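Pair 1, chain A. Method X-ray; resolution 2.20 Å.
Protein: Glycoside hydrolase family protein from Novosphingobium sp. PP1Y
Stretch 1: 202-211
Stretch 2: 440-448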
# COMPACT_ATOMS: atom_id res chain seq x y z
N GLY A 202 6.77 11.23 27.47
CA GLY A 202 7.37 11.01 28.77
C GLY A 202 7.08 9.62 29.33
O GLY A 202 7.67 9.22 30.33
N VAL A 203 6.17 8.89 28.69
CA VAL A 203 5.81 7.56 29.17
C VAL A 203 6.93 6.58 28.84
O VAL A 203 7.53 6.63 27.76
CB VAL A 203 4.46 7.11 28.56
CG1 VAL A 203 3.32 8.00 29.02
CG2 VAL A 203 4.54 7.12 27.06
N SER A 204 7.24 5.70 29.78
CA SER A 204 8.35 4.78 29.59
C SER A 204 8.04 3.48 30.30
O SER A 204 7.18 3.42 31.17
CB SER A 204 9.65 5.38 30.11
OG SER A 204 9.59 5.50 31.51
N TYR A 205 8.77 2.44 29.92
CA TYR A 205 8.67 1.15 30.60
C TYR A 205 9.91 0.33 30.30
O TYR A 205 10.32 0.24 29.14
CB TYR A 205 7.41 0.39 30.17
CG TYR A 205 7.08 -0.76 31.10
CD1 TYR A 205 6.33 -0.56 32.25
CD2 TYR A 205 7.53 -2.04 30.83
CE1 TYR A 205 6.02 -1.63 33.11
CE2 TYR A 205 7.24 -3.11 31.68
CZ TYR A 205 6.48 -2.90 32.81
OH TYR A 205 6.21 -3.97 33.63
N ALA A 206 10.50 -0.25 31.34
CA ALA A 206 11.68 -1.09 31.24
C ALA A 206 11.31 -2.48 31.74
O ALA A 206 10.88 -2.63 32.89
CB ALA A 206 12.85 -0.51 32.04
N GLY A 207 11.44 -3.48 30.87
CA GLY A 207 11.19 -4.85 31.24
C GLY A 207 12.47 -5.67 31.18
O GLY A 207 13.49 -5.24 30.65
N GLU A 208 12.38 -6.86 31.72
CA GLU A 208 13.47 -7.82 31.70
C GLU A 208 13.26 -8.83 30.59
O GLU A 208 12.14 -9.16 30.22
CB GLU A 208 13.60 -8.53 33.05
CG GLU A 208 14.15 -7.64 34.15
CD GLU A 208 15.56 -7.17 33.87
OE1 GLU A 208 16.32 -7.93 33.22
OE2 GLU A 208 15.91 -6.05 34.28
N VAL A 209 14.38 -9.32 30.04
CA VAL A 209 14.38 -10.35 29.01
C VAL A 209 15.19 -11.56 29.45
O VAL A 209 14.73 -12.70 29.31
CB VAL A 209 14.92 -9.80 27.67
CG1 VAL A 209 15.20 -10.93 26.73
CG2 VAL A 209 13.94 -8.77 27.07
N GLY A 210 16.37 -11.34 29.98
CA GLY A 210 17.18 -12.43 30.49
C GLY A 210 18.62 -12.00 30.64
O GLY A 210 19.01 -10.88 30.31
N VAL A 211 19.42 -12.93 31.16
CA VAL A 211 20.85 -12.74 31.35
C VAL A 211 21.56 -13.90 30.70
O VAL A 211 21.26 -15.06 30.98
CB VAL A 211 21.20 -12.64 32.84
CG1 VAL A 211 22.66 -12.25 33.02
CG2 VAL A 211 20.31 -11.63 33.51
N VAL A 440 29.00 -10.99 30.09
CA VAL A 440 27.68 -11.15 30.61
C VAL A 440 26.79 -10.11 29.98
O VAL A 440 27.04 -8.94 30.06
CB VAL A 440 27.65 -11.01 32.12
CG1 VAL A 440 26.28 -11.31 32.65
CG2 VAL A 440 28.67 -11.93 32.72
N LEU A 441 25.74 -10.59 29.36
CA LEU A 441 24.80 -9.78 28.67
C LEU A 441 23.48 -9.73 29.39
O LEU A 441 22.87 -10.74 29.62
CB LEU A 441 24.61 -10.38 27.30
CG LEU A 441 23.93 -9.65 26.19
CD1 LEU A 441 24.30 -8.21 26.25
CD2 LEU A 441 24.39 -10.23 24.89
N ARG A 442 23.06 -8.53 29.74
CA ARG A 442 21.81 -8.38 30.39
C ARG A 442 20.88 -7.78 29.36
O ARG A 442 21.03 -6.66 28.94
CB ARG A 442 21.88 -7.51 31.63
CG ARG A 442 20.55 -7.36 32.30
CD ARG A 442 20.65 -6.66 33.63
NE ARG A 442 19.36 -6.39 34.21
CZ ARG A 442 19.17 -5.67 35.29
NH1 ARG A 442 20.20 -5.13 35.90
NH2 ARG A 442 17.96 -5.47 35.75
N LEU A 443 19.91 -8.58 28.96
CA LEU A 443 18.92 -8.16 27.98
C LEU A 443 17.68 -7.66 28.69
O LEU A 443 17.24 -8.25 29.68
CB LEU A 443 18.57 -9.33 27.06
CG LEU A 443 19.75 -9.96 26.35
CD1 LEU A 443 19.27 -11.15 25.52
CD2 LEU A 443 20.44 -8.93 25.48
N GLY A 444 17.13 -6.57 28.18
CA GLY A 444 15.85 -6.09 28.65
C GLY A 444 15.07 -5.54 27.48
O GLY A 444 15.49 -5.69 26.33
N TYR A 445 13.93 -4.93 27.75
CA TYR A 445 13.23 -4.19 26.71
C TYR A 445 12.77 -2.85 27.26
O TYR A 445 12.69 -2.62 28.47
CB TYR A 445 12.03 -4.98 26.14
CG TYR A 445 10.85 -5.15 27.08
CD1 TYR A 445 9.92 -4.12 27.24
CD2 TYR A 445 10.66 -6.33 27.79
CE1 TYR A 445 8.83 -4.27 28.10
CE2 TYR A 445 9.58 -6.50 28.63
CZ TYR A 445 8.67 -5.47 28.79
OH TYR A 445 7.59 -5.63 29.64
N SER A 446 12.47 -1.96 26.33
CA SER A 446 11.92 -0.66 26.66
C SER A 446 11.02 -0.24 25.50
O SER A 446 10.91 -0.93 24.49
CB SER A 446 13.03 0.34 26.95
OG SER A 446 13.77 0.62 25.77
N LEU A 447 10.36 0.90 25.66
CA LEU A 447 9.31 1.33 24.74
C LEU A 447 9.86 2.08 23.53
O LEU A 447 10.85 2.82 23.62
CB LEU A 447 8.30 2.21 25.47
CG LEU A 447 7.60 1.50 26.63
CD1 LEU A 447 6.47 2.36 27.13
CD2 LEU A 447 7.10 0.10 26.18
N LEU A 448 9.20 1.88 22.38
CA LEU A 448 9.38 2.76 21.23
C LEU A 448 8.75 4.13 21.48
O LEU A 448 9.27 5.15 21.03
CB LEU A 448 8.74 2.14 19.99
CG LEU A 448 9.63 1.59 18.89
CD1 LEU A 448 10.45 0.45 19.46
CD2 LEU A 448 8.74 1.11 17.73
O HOH W 1 10.70 3.04 27.77

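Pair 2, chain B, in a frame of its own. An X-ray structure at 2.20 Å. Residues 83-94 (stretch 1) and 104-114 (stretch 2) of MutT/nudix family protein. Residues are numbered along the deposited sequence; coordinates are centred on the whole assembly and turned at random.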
# COMPACT_ATOMS: atom_id res chain seq x y z
N VAL B 83 15.17 17.02 0.55
CA VAL B 83 13.90 16.34 0.51
C VAL B 83 13.84 15.55 -0.83
O VAL B 83 13.98 16.13 -1.90
CB VAL B 83 12.73 17.36 0.66
CG1 VAL B 83 11.37 16.66 0.56
CG2 VAL B 83 12.86 18.13 2.01
N PRO B 84 13.65 14.22 -0.77
CA PRO B 84 13.61 13.43 -2.04
C PRO B 84 12.40 13.82 -2.89
O PRO B 84 11.37 14.21 -2.33
CB PRO B 84 13.46 11.98 -1.57
CG PRO B 84 13.67 11.99 -0.10
CD PRO B 84 13.41 13.38 0.41
N PRO B 85 12.51 13.75 -4.24
CA PRO B 85 11.35 14.14 -5.04
C PRO B 85 10.22 13.10 -5.03
O PRO B 85 9.10 13.43 -5.40
CB PRO B 85 11.93 14.33 -6.45
CG PRO B 85 13.10 13.37 -6.50
CD PRO B 85 13.66 13.36 -5.09
N TYR B 86 10.49 11.88 -4.61
CA TYR B 86 9.44 10.85 -4.60
C TYR B 86 9.45 10.06 -3.29
O TYR B 86 10.49 9.58 -2.85
CB TYR B 86 9.53 9.88 -5.80
CG TYR B 86 8.44 8.81 -5.77
CD1 TYR B 86 8.64 7.62 -5.07
CD2 TYR B 86 7.21 9.01 -6.39
CE1 TYR B 86 7.64 6.63 -5.01
CE2 TYR B 86 6.20 8.03 -6.33
CZ TYR B 86 6.43 6.85 -5.64
OH TYR B 86 5.44 5.88 -5.54
N ILE B 87 8.28 9.92 -2.71
CA ILE B 87 8.11 9.19 -1.45
C ILE B 87 6.70 8.62 -1.37
O ILE B 87 5.74 9.28 -1.74
CB ILE B 87 8.50 10.07 -0.20
CG1 ILE B 87 8.61 9.20 1.05
CG2 ILE B 87 7.49 11.24 0.02
CD1 ILE B 87 9.66 9.68 2.02
N GLU B 88 6.59 7.38 -0.91
CA GLU B 88 5.33 6.69 -0.80
C GLU B 88 5.41 5.69 0.34
O GLU B 88 6.41 4.96 0.47
CB GLU B 88 5.03 5.93 -2.11
CG GLU B 88 3.75 5.09 -2.07
CD GLU B 88 3.57 4.19 -3.29
OE1 GLU B 88 2.43 4.09 -3.80
OE2 GLU B 88 4.57 3.57 -3.73
N GLN B 89 4.36 5.63 1.14
CA GLN B 89 4.28 4.65 2.21
C GLN B 89 4.31 3.22 1.65
O GLN B 89 3.58 2.90 0.70
CB GLN B 89 3.00 4.90 3.02
CG GLN B 89 3.10 4.60 4.50
CD GLN B 89 1.83 4.95 5.24
OE1 GLN B 89 1.71 6.02 5.85
NE2 GLN B 89 0.88 4.04 5.20
N LEU B 90 5.17 2.38 2.20
CA LEU B 90 5.28 0.98 1.83
C LEU B 90 4.33 0.08 2.65
O LEU B 90 3.45 -0.60 2.11
CB LEU B 90 6.74 0.52 2.00
CG LEU B 90 7.08 -0.92 1.61
CD1 LEU B 90 6.81 -1.20 0.13
CD2 LEU B 90 8.51 -1.34 2.01
N CYS B 91 4.53 0.07 3.97
CA CYS B 91 3.84 -0.84 4.84
C CYS B 91 4.11 -0.38 6.28
O CYS B 91 4.97 0.47 6.53
CB CYS B 91 4.32 -2.29 4.62
SG CYS B 91 6.08 -2.50 4.99
N THR B 92 3.30 -0.90 7.20
CA THR B 92 3.48 -0.67 8.63
C THR B 92 3.66 -2.05 9.21
O THR B 92 2.82 -2.92 9.01
CB THR B 92 2.24 0.06 9.23
OG1 THR B 92 2.21 1.38 8.69
CG2 THR B 92 2.31 0.17 10.75
N VAL B 93 4.79 -2.28 9.85
CA VAL B 93 5.00 -3.56 10.53
C VAL B 93 4.92 -3.36 12.04
O VAL B 93 5.50 -2.41 12.59
CB VAL B 93 6.34 -4.21 10.12
CG1 VAL B 93 6.53 -5.53 10.85
CG2 VAL B 93 6.33 -4.51 8.61
N GLY B 94 4.20 -4.26 12.71
CA GLY B 94 4.08 -4.17 14.16
C GLY B 94 3.76 -5.50 14.78
O GLY B 94 2.80 -6.14 14.39
N SER B 104 6.72 -3.28 19.09
CA SER B 104 7.07 -2.08 18.32
C SER B 104 6.38 -2.04 16.96
O SER B 104 6.11 -3.09 16.35
CB SER B 104 8.56 -1.96 18.12
OG SER B 104 8.97 -2.90 17.17
N VAL B 105 6.10 -0.83 16.51
CA VAL B 105 5.44 -0.57 15.25
C VAL B 105 6.30 0.35 14.42
O VAL B 105 6.76 1.37 14.90
CB VAL B 105 4.02 0.05 15.49
CG1 VAL B 105 3.36 0.41 14.18
CG2 VAL B 105 3.14 -0.93 16.25
N THR B 106 6.52 -0.00 13.16
CA THR B 106 7.27 0.85 12.27
C THR B 106 6.48 1.15 10.98
O THR B 106 6.03 0.24 10.28
CB THR B 106 8.71 0.29 11.96
OG1 THR B 106 9.62 1.38 11.71
CG2 THR B 106 8.70 -0.55 10.73
N VAL B 107 6.31 2.43 10.69
CA VAL B 107 5.68 2.85 9.45
C VAL B 107 6.80 3.05 8.41
O VAL B 107 7.66 3.93 8.54
CB VAL B 107 4.83 4.11 9.65
CG1 VAL B 107 4.07 4.45 8.36
CG2 VAL B 107 3.88 3.94 10.87
N CYS B 108 6.80 2.18 7.40
CA CYS B 108 7.86 2.14 6.40
C CYS B 108 7.45 2.78 5.11
O CYS B 108 6.34 2.55 4.63
CB CYS B 108 8.35 0.70 6.12
SG CYS B 108 9.99 0.71 5.25
N TYR B 109 8.35 3.61 4.57
CA TYR B 109 8.19 4.34 3.32
C TYR B 109 9.23 3.86 2.31
O TYR B 109 10.30 3.35 2.72
CB TYR B 109 8.42 5.85 3.56
CG TYR B 109 7.26 6.53 4.26
CD1 TYR B 109 6.33 7.28 3.54
CD2 TYR B 109 7.07 6.38 5.62
CE1 TYR B 109 5.25 7.89 4.16
CE2 TYR B 109 5.97 6.98 6.27
CZ TYR B 109 5.08 7.73 5.53
OH TYR B 109 4.00 8.31 6.15
N THR B 110 8.88 3.98 1.02
CA THR B 110 9.85 3.91 -0.08
C THR B 110 10.11 5.30 -0.60
O THR B 110 9.18 6.11 -0.75
CB THR B 110 9.38 3.06 -1.30
OG1 THR B 110 8.97 1.77 -0.86
CG2 THR B 110 10.56 2.85 -2.28
N ALA B 111 11.37 5.59 -0.90
CA ALA B 111 11.69 6.83 -1.55
C ALA B 111 12.68 6.67 -2.70
O ALA B 111 13.42 5.67 -2.78
CB ALA B 111 12.20 7.89 -0.50
N LEU B 112 12.69 7.66 -3.58
CA LEU B 112 13.61 7.72 -4.71
C LEU B 112 14.19 9.12 -4.86
O LEU B 112 13.49 10.13 -4.74
CB LEU B 112 12.91 7.30 -6.01
CG LEU B 112 12.41 5.86 -6.24
CD1 LEU B 112 11.76 5.69 -7.63
CD2 LEU B 112 13.58 4.89 -6.12
N MET B 113 15.49 9.18 -5.10
CA MET B 113 16.14 10.45 -5.43
C MET B 113 17.33 10.20 -6.33
O MET B 113 17.78 9.07 -6.46
CB MET B 113 16.58 11.20 -4.18
CG MET B 113 17.78 10.62 -3.40
SD MET B 113 18.28 11.85 -2.14
CE MET B 113 19.33 10.88 -1.14
N SER B 114 17.88 11.25 -6.93
CA SER B 114 19.10 11.08 -7.71
C SER B 114 20.33 11.06 -6.80
O SER B 114 20.40 11.75 -5.78
CB SER B 114 19.25 12.16 -8.77
OG SER B 114 19.94 13.26 -8.23

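Both pairs consist of two antiparallel strands interrupted by a beta bulge, and the 14 central residues superpose with an RMSD of 0.7 Å over N, CA and C. The angle between strand directions is 152° in pair 1 and 144° in pair 2. The bulge falls at the same place: V209(A) matches L90(B), and L443(A) on the opposite strand matches C108(B). In each case one carbonyl accepts two successive amides. In pair 1, L443(A) O receives V209(A) N at 3.1 Å and G210(A) N at 3.2 Å; in pair 2, C108(B) O receives L90(B) N at 2.7 Å and C91(B) N at 3.1 Å. The register thereby shifts by one residue, and regular pairing resumes with the return bonds L443(A) N to G210(A) O, 2.8 Å, and C108(B) N to C91(B) O, 2.7 Å.

The extra residue is an aliphatic side chain directed toward the partner strand in both pairs. V209(A) packs CB to CB on L443(A) at 3.7 Å, while L90(B) places CD2 4.1 Å from SG of C108(B). The next position differs. G210(A), with phi 162°, adopts backbone angles at which a CB would be jammed against the preceding carbonyl oxygen; C91(B), at phi -169°, carries a side chain whose SG lies 4.1 Å from CB of C108(B).

Before the bulge, the two pairs place an aromatic ring differently. In pair 1 the ring belongs to Y445(A), which matches T110(B), and it lies across G207(A): the glycine CA sits 3.6 Å from the ring centroid, over the face. An ideal CB on G207(A) would come within 2.1 Å of Y445(A) CE2, so the absence of a side chain makes room for the ring. In pair 2 the matching E88(B) and T110(B) both carry side chains, and the ring comes instead from Y109(B), the counterpart of G444(A). Q89(B) lies over one face of it, with CG 4.0 Å from the centroid of the Y109(B) ring, and I87(B) CG1 approaches Y109(B) CD1 at 3.9 Å.

Q89(B) matches E208(A), whose side chain forms a different kind of contact. Although its CA-to-CB bond points away, E208(A) bends back through two m rotamers to form a salt bridge, OE2 to NH2 of R442(A), at 2.6 Å. R442(A) matches V107(B), whose aliphatic side chain can form no salt bridge. V107(B) CG1 lies 3.6 Å from T92(B) OG1, and R442(A) CG also meets the matching V211(A), at CG2, 4.4 Å away. Both pairs cover a tyrosine ring, from different positions, and pair 1 adds a salt bridge, on nearly the same backbone.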